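Local coordinates for protein transcriptional activator HlyU (Vibrio cholerae, PDB 4K2E) that activates transcription of the hemolysin gene hlyA by binding DNA as a winged-helix regulator of the ArsR family, at residues Lys30-Ala33 with Arg37-Ile40. Residues are numbered along the deposited sequence; the frame is centred on the assembly and turned at random.
Sequences KAMA and RLQI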
loop_
_atom_site.group_PDB
_atom_site.type_symbol
_atom_site.label_atom_id
_atom_site.label_comp_id
_atom_site.label_asym_id
_atom_site.label_seq_id
_atom_site.Cartn_x
_atom_site.Cartn_y
_atom_site.Cartn_z
ATOM N N LYS A 30 3.840 -1.756 3.847
ATOM C CA LYS A 30 4.174 -3.100 4.290
ATOM C C LYS A 30 3.228 -3.492 5.450
ATOM O O LYS A 30 2.798 -4.642 5.518
ATOM C CB LYS A 30 5.632 -3.190 4.775
ATOM C CG LYS A 30 6.663 -3.175 3.639
ATOM C CD LYS A 30 8.076 -3.468 4.125
ATOM C CE LYS A 30 9.024 -3.620 2.954
ATOM N NZ LYS A 30 10.453 -3.461 3.363
ATOM N N ALA A 31 2.876 -2.533 6.294
ATOM C CA ALA A 31 1.934 -2.868 7.374
ATOM C C ALA A 31 0.531 -3.155 6.793
ATOM O O ALA A 31 -0.148 -4.087 7.237
ATOM C CB ALA A 31 1.916 -1.804 8.473
ATOM N N MET A 32 0.136 -2.415 5.754
ATOM C CA MET A 32 -1.136 -2.680 5.077
ATOM C C MET A 32 -1.233 -3.875 4.143
ATOM O O MET A 32 -2.337 -4.303 3.787
ATOM C CB MET A 32 -1.584 -1.423 4.301
ATOM C CG MET A 32 -1.667 -0.219 5.253
ATOM S SD MET A 32 -2.186 1.223 4.262
ATOM C CE MET A 32 -3.665 0.530 3.570
ATOM N N ALA A 33 -0.085 -4.362 3.680
ATOM C CA ALA A 33 -0.048 -5.315 2.594
ATOM C C ALA A 33 -0.195 -6.735 3.120
ATOM O O ALA A 33 0.678 -7.567 2.926
ATOM C CB ALA A 33 1.262 -5.181 1.830
ATOM N N ARG A 37 -4.332 -7.797 8.220
ATOM C CA ARG A 37 -4.078 -6.453 8.747
ATOM C C ARG A 37 -4.908 -5.393 8.025
ATOM O O ARG A 37 -5.465 -4.497 8.674
ATOM C CB ARG A 37 -2.585 -6.082 8.739
ATOM C CG ARG A 37 -1.762 -6.863 9.735
ATOM C CD ARG A 37 -0.299 -6.419 9.842
ATOM N NE ARG A 37 0.462 -6.330 8.573
ATOM C CZ ARG A 37 1.259 -7.272 8.065
ATOM N NH1 ARG A 37 1.391 -8.463 8.653
ATOM N NH2 ARG A 37 1.925 -7.028 6.930
ATOM N N LEU A 38 -5.016 -5.514 6.703
ATOM C CA LEU A 38 -5.869 -4.593 5.949
ATOM C C LEU A 38 -7.339 -4.707 6.388
ATOM O O LEU A 38 -8.022 -3.707 6.494
ATOM C CB LEU A 38 -5.819 -4.860 4.456
ATOM C CG LEU A 38 -6.563 -3.862 3.562
ATOM C CD1 LEU A 38 -5.908 -2.475 3.674
ATOM C CD2 LEU A 38 -6.558 -4.352 2.106
ATOM N N GLN A 39 -7.822 -5.925 6.587
ATOM C CA GLN A 39 -9.211 -6.126 7.055
ATOM C C GLN A 39 -9.473 -5.396 8.373
ATOM O O GLN A 39 -10.492 -4.695 8.529
ATOM C CB GLN A 39 -9.541 -7.624 7.178
ATOM C CG GLN A 39 -9.846 -8.295 5.846
ATOM C CD GLN A 39 -9.816 -9.831 5.891
ATOM O OE1 GLN A 39 -9.822 -10.449 6.961
ATOM N NE2 GLN A 39 -9.779 -10.449 4.712
ATOM N N ILE A 40 -8.546 -5.562 9.316
ATOM C CA ILE A 40 -8.624 -4.838 10.580
ATOM C C ILE A 40 -8.682 -3.320 10.347
ATOM O O ILE A 40 -9.572 -2.594 10.849
ATOM C CB ILE A 40 -7.396 -5.183 11.456
ATOM C CG1 ILE A 40 -7.446 -6.665 11.849
ATOM C CG2 ILE A 40 -7.298 -4.268 12.684
ATOM C CD1 ILE A 40 -6.183 -7.187 12.571
#
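Arg-37 reaches back from helix 35-40 and grips two successive backbone carbonyls at the C-terminal end of helix 16-32. Its NE lies 2.7 Å from Ala-31 O, with a nearly straight N-H...O angle of 167° and the acceptor in the guanidinium plane. NH2 takes Lys-30 O at 2.9 Å on a more bent path (145°), this oxygen being slightly tilted from that plane. Both carbonyls therefore meet the guanidinium edge. The bend at chi3 (-52°) brings NE to Ala-31 O, and the turn about CD-NE then carries NH2 to Lys-30 O. Trp-71 of helix 62-74 adds a cation-pi contact to Arg-37, and Asn-34 OD1 accepts a hydrogen bond from its backbone N.

Beside these bonds lies an apolar contact. Met-32 CE meets Leu-38 CD1 at 3.8 Å, the two side chains crossing at a slant, and both pack on Leu-103 of helix 94-108. Leu-38 also packs on Val-26 of the second subunit, so this junction of the winged-helix fold adjoins the dimer interface.

The two bonded carbonyls belong to a helix terminus, where the partial charge is negative; a guanidinium cation there would probably be electrostatically favoured, and its paired bonds tie helix 16-32 to helix 35-40 across their short link.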